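Local coordinates for thiamin pyrophosphokinase family protein (Enterococcus faecalis, PDB 3MEL) that probably transfers a pyrophosphate group from ATP to thiamine as a thiamine diphosphokinase, and binds thiamine diphosphate and magnesium, at residues Tyr25-Asp30 with Leu45-Phe50; Gly32-Leu37 with Tyr58-Glu63. One frame throughout, in Å; residues are numbered along the deposited sequence.

Interaction 1. Residues Tyr25-Asp30 with Leu45-Phe50; sequences YFVGID and LAVGDF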
# COMPACT_ATOMS: atom_id res chain seq x y z
N TYR A 25 -26.63 0.09 6.46
CA TYR A 25 -26.05 -0.28 7.74
C TYR A 25 -24.72 0.45 7.87
O TYR A 25 -23.89 0.39 6.97
CB TYR A 25 -25.82 -1.80 7.78
CG TYR A 25 -25.59 -2.39 9.15
CD1 TYR A 25 -26.59 -2.37 10.12
CD2 TYR A 25 -24.37 -2.99 9.49
CE1 TYR A 25 -26.39 -2.91 11.38
CE2 TYR A 25 -24.16 -3.55 10.75
CZ TYR A 25 -25.18 -3.50 11.68
OH TYR A 25 -25.00 -4.04 12.93
N PHE A 26 -24.52 1.15 8.99
CA PHE A 26 -23.29 1.91 9.18
C PHE A 26 -22.48 1.36 10.35
O PHE A 26 -23.00 1.18 11.45
CB PHE A 26 -23.60 3.39 9.41
CG PHE A 26 -24.20 4.08 8.21
CD1 PHE A 26 -23.55 5.13 7.61
CD2 PHE A 26 -25.42 3.67 7.69
CE1 PHE A 26 -24.10 5.79 6.52
CE2 PHE A 26 -25.97 4.32 6.60
CZ PHE A 26 -25.30 5.37 6.01
N VAL A 27 -21.20 1.10 10.08
CA VAL A 27 -20.31 0.44 11.03
C VAL A 27 -19.12 1.33 11.38
O VAL A 27 -18.38 1.75 10.51
CB VAL A 27 -19.78 -0.88 10.45
CG1 VAL A 27 -18.97 -1.65 11.49
CG2 VAL A 27 -20.93 -1.74 9.98
N GLY A 28 -18.96 1.62 12.67
CA GLY A 28 -17.84 2.40 13.14
C GLY A 28 -16.76 1.45 13.61
O GLY A 28 -17.04 0.40 14.18
N ILE A 29 -15.51 1.82 13.37
CA ILE A 29 -14.39 1.04 13.86
C ILE A 29 -13.53 1.94 14.73
O ILE A 29 -12.95 2.91 14.24
CB ILE A 29 -13.56 0.50 12.70
CG1 ILE A 29 -14.45 -0.32 11.75
CG2 ILE A 29 -12.42 -0.33 13.22
CD1 ILE A 29 -13.75 -0.81 10.50
N ASP A 30 -13.47 1.64 16.02
CA ASP A 30 -12.69 2.45 16.95
C ASP A 30 -13.05 3.92 16.76
O ASP A 30 -14.20 4.32 16.87
CB ASP A 30 -11.19 2.26 16.72
CG ASP A 30 -10.52 1.46 17.82
OD1 ASP A 30 -11.22 0.72 18.53
OD2 ASP A 30 -9.29 1.56 17.96
N LEU A 45 -23.33 -0.12 14.40
CA LEU A 45 -22.42 -1.14 14.92
C LEU A 45 -21.08 -0.51 15.26
O LEU A 45 -20.43 0.07 14.40
CB LEU A 45 -22.25 -2.27 13.90
CG LEU A 45 -21.37 -3.48 14.24
CD1 LEU A 45 -21.91 -4.23 15.45
CD2 LEU A 45 -21.24 -4.41 13.04
N ALA A 46 -20.68 -0.59 16.54
CA ALA A 46 -19.38 -0.04 16.97
C ALA A 46 -18.39 -1.15 17.35
O ALA A 46 -18.70 -2.01 18.18
CB ALA A 46 -19.58 0.93 18.11
N VAL A 47 -17.22 -1.16 16.72
CA VAL A 47 -16.26 -2.26 16.89
C VAL A 47 -14.82 -1.81 17.18
O VAL A 47 -14.32 -0.83 16.62
CB VAL A 47 -16.24 -3.19 15.67
CG1 VAL A 47 -15.81 -4.58 16.09
CG2 VAL A 47 -17.59 -3.25 15.03
N GLY A 48 -14.15 -2.56 18.04
CA GLY A 48 -12.79 -2.22 18.40
C GLY A 48 -12.50 -2.44 19.86
O GLY A 48 -13.29 -3.05 20.55
N ASP A 49 -11.36 -1.96 20.32
CA ASP A 49 -10.98 -2.07 21.72
C ASP A 49 -11.10 -0.67 22.29
O ASP A 49 -11.11 -0.47 23.50
CB ASP A 49 -9.56 -2.61 21.85
CG ASP A 49 -8.61 -2.03 20.83
OD1 ASP A 49 -8.39 -0.81 20.85
OD2 ASP A 49 -8.06 -2.80 20.00
N PHE A 50 -11.21 0.28 21.38
CA PHE A 50 -11.52 1.66 21.72
C PHE A 50 -10.49 2.29 22.62
O PHE A 50 -10.79 3.24 23.34
CB PHE A 50 -12.94 1.77 22.32
CG PHE A 50 -14.03 1.34 21.37
CD1 PHE A 50 -14.50 2.20 20.41
CD2 PHE A 50 -14.57 0.07 21.44
CE1 PHE A 50 -15.48 1.80 19.54
CE2 PHE A 50 -15.55 -0.33 20.56
CZ PHE A 50 -16.01 0.54 19.61

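Interaction 2. Residues Gly32-Leu37 with Tyr58-Glu63; sequences GCLHLL and YHFVQE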
# COMPACT_ATOMS: atom_id res chain seq x y z
N GLY A 32 -13.28 5.64 14.24
CA GLY A 32 -14.19 5.87 13.14
C GLY A 32 -15.64 6.03 13.58
O GLY A 32 -16.45 6.62 12.86
N CYS A 33 -15.95 5.48 14.75
CA CYS A 33 -17.25 5.66 15.38
C CYS A 33 -17.55 7.14 15.64
O CYS A 33 -18.66 7.60 15.40
CB CYS A 33 -17.34 4.88 16.69
SG CYS A 33 -17.33 3.06 16.57
N LEU A 34 -16.56 7.90 16.11
CA LEU A 34 -16.76 9.33 16.33
C LEU A 34 -16.88 10.10 15.02
O LEU A 34 -17.69 11.03 14.89
CB LEU A 34 -15.62 9.91 17.16
CG LEU A 34 -15.40 9.19 18.49
CD1 LEU A 34 -13.97 9.38 19.03
CD2 LEU A 34 -16.47 9.60 19.53
N HIS A 35 -16.07 9.71 14.03
CA HIS A 35 -16.08 10.36 12.72
C HIS A 35 -17.45 10.29 12.03
O HIS A 35 -17.88 11.25 11.38
CB HIS A 35 -14.97 9.80 11.84
CG HIS A 35 -13.60 10.09 12.37
ND1 HIS A 35 -12.47 9.45 11.91
CD2 HIS A 35 -13.18 10.94 13.33
CE1 HIS A 35 -11.41 9.91 12.56
NE2 HIS A 35 -11.82 10.81 13.43
N LEU A 36 -18.13 9.16 12.18
CA LEU A 36 -19.49 9.00 11.71
C LEU A 36 -20.46 9.98 12.39
O LEU A 36 -21.27 10.62 11.72
CB LEU A 36 -19.95 7.57 11.95
CG LEU A 36 -19.82 6.55 10.83
CD1 LEU A 36 -20.30 5.20 11.32
CD2 LEU A 36 -20.60 6.99 9.60
N LEU A 37 -20.39 10.08 13.72
CA LEU A 37 -21.35 10.89 14.46
C LEU A 37 -21.08 12.37 14.27
O LEU A 37 -22.00 13.17 14.24
CB LEU A 37 -21.33 10.55 15.96
CG LEU A 37 -21.55 9.09 16.37
CD1 LEU A 37 -21.35 8.86 17.88
CD2 LEU A 37 -22.92 8.63 15.92
N TYR A 58 -15.93 7.38 24.62
CA TYR A 58 -16.41 6.01 24.61
C TYR A 58 -17.73 5.85 25.35
O TYR A 58 -18.41 4.83 25.23
CB TYR A 58 -15.36 5.10 25.23
CG TYR A 58 -15.72 3.64 25.14
CD1 TYR A 58 -16.04 3.06 23.93
CD2 TYR A 58 -15.73 2.85 26.27
CE1 TYR A 58 -16.37 1.71 23.86
CE2 TYR A 58 -16.06 1.52 26.21
CZ TYR A 58 -16.37 0.95 25.01
OH TYR A 58 -16.70 -0.39 24.97
N HIS A 59 -18.10 6.85 26.15
CA HIS A 59 -19.40 6.81 26.81
C HIS A 59 -20.43 7.23 25.75
O HIS A 59 -21.52 6.66 25.64
CB HIS A 59 -19.42 7.74 28.04
CG HIS A 59 -20.70 7.72 28.81
ND1 HIS A 59 -21.74 8.60 28.58
CD2 HIS A 59 -21.12 6.90 29.81
CE1 HIS A 59 -22.74 8.33 29.40
NE2 HIS A 59 -22.39 7.31 30.16
N PHE A 60 -20.04 8.22 24.97
CA PHE A 60 -20.88 8.76 23.91
C PHE A 60 -21.11 7.76 22.78
O PHE A 60 -22.18 7.75 22.17
CB PHE A 60 -20.26 10.05 23.38
CG PHE A 60 -20.98 10.63 22.21
CD1 PHE A 60 -22.34 10.92 22.30
CD2 PHE A 60 -20.30 10.90 21.03
CE1 PHE A 60 -23.01 11.46 21.22
CE2 PHE A 60 -20.96 11.44 19.94
CZ PHE A 60 -22.32 11.72 20.04
N VAL A 61 -20.12 6.92 22.50
CA VAL A 61 -20.24 5.90 21.47
C VAL A 61 -21.08 4.73 21.96
O VAL A 61 -21.61 3.94 21.18
CB VAL A 61 -18.87 5.41 21.02
CG1 VAL A 61 -18.98 4.16 20.19
CG2 VAL A 61 -18.16 6.51 20.26
N GLN A 62 -21.24 4.63 23.27
CA GLN A 62 -21.94 3.51 23.86
C GLN A 62 -23.44 3.79 23.98
O GLN A 62 -24.25 2.87 23.89
CB GLN A 62 -21.33 3.20 25.22
CG GLN A 62 -21.77 1.91 25.86
CD GLN A 62 -20.75 1.44 26.87
OE1 GLN A 62 -19.58 1.87 26.85
NE2 GLN A 62 -21.18 0.56 27.78
N GLU A 63 -23.81 5.06 24.18
CA GLU A 63 -25.22 5.45 24.21
C GLU A 63 -25.78 5.48 22.78
O GLU A 63 -26.90 5.02 22.51
CB GLU A 63 -25.42 6.84 24.85
CG GLU A 63 -24.97 6.99 26.30
CD GLU A 63 -25.55 5.94 27.26
OE1 GLU A 63 -26.69 6.11 27.75
OE2 GLU A 63 -24.84 4.94 27.55

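Interaction 1. Residues Tyr25-Asp30 with Leu45-Phe50
Val-27, Gly-28 and Ile-29 pair with Leu-45, Ala-46 and Val-47 as parallel strands, whose axes approach to 4.7 Å with 25° between their N-to-C directions. Four backbone hydrogen bonds join them: Leu-45 N to Phe-26 O, Gly-28 N to Leu-45 O, Val-47 N to Gly-28 O, and Asp-30 N to Val-47 O. Leu-45 holds CG anti to its backbone N (chi1 -178°) and lies beside Val-27, pointing the same way. Its CB is 3.4 Å from Tyr-25 OH, and its CD2 meets the ring edge 3.8 Å from Tyr-25 CE2. Beyond the strand ends, Asp-30 OD1 accepts a hydrogen bond from Phe-50 N at 2.9 Å, syn but tilted out of the carboxylate plane, and a weak one from Asp-49 N. These two bonds tie the Asp-49/Phe-50 turn to Asp-30. The same oxygen lies over one face of the Phe-50 ring. Asp-30 OD2 and Asp-49 OD1, like charges 3.8 Å apart, belong to one magnesium site, and Lys-75 forms a salt bridge with Asp-49 OD2. Strand 3-7 bonds to strand 26-29 through Val-27 and Ile-29; helix 79-90 packs on Ile-29 and Val-47, while helix 32-37 touches Ala-46 on the opposite face.

Interaction 2. Residues Gly32-Leu37 with Tyr58-Glu63
His-59 O, in the turn just before the contacting Phe-60 and Val-61, accepts two backbone donors: Gln-62 N at 3.1 Å and Glu-63 N at 3.2 Å. Both reach it from the same face of its carbonyl plane, giving one i+3 and one i+4 bond within the helix that presents those two side chains to residues 32-37. The contact itself is apolar, with no hydrogen bond between the segments. The short helix axes stay 10.3 Å apart at their closest and are inclined at 66°, so side chains must span the gap. These are connecting helices of the parallel alpha/beta portion: helix 32-37 links strands 26-29 and 45-48, and helix 57-64 links strands 45-48 and 68-70. Val-61 turns its two methyls to helix 32-37, CG1 3.9 Å from Cys-33 CB and CG2 3.6 Å from Leu-34 CD2; Leu-34 crosses it at about a right angle. Phe-60 sends its ring toward helix 32-37, CG being anti to the backbone N (chi1 175°). Leu-37 meets it tip to tip through CD1, nearest ring atom CE2, while Leu-34 CD2 lies at the ring edge, 4.3 Å from Phe-60 CD2. On the sheet side, Cys-33 and Val-61 touch Ala-46 of strand 45-48.

From the N terminus, strand 3-7 leads to strand 26-29, whose chain continues into helix 32-37 before returning to strand 45-48. Interaction 1 closes this loop, with 14 residues between its segments, completing a beta-alpha-beta unit. Interaction 2 starts inside that loop, at residues 32-37, and closes a second loop of 20 residues that contains strand 45-48; the two contacts therefore cross along the chain. Their centres lie 8 Å apart and they touch directly: Cys-33 SG is 3.4 Å from Gly-28 C, and the rings of Phe-50 and Tyr-58 meet. Interaction 1 joins two adjacent strands, interaction 2 two helices, and these touches join the pairs, with the magnesium-site aspartates at the strand ends.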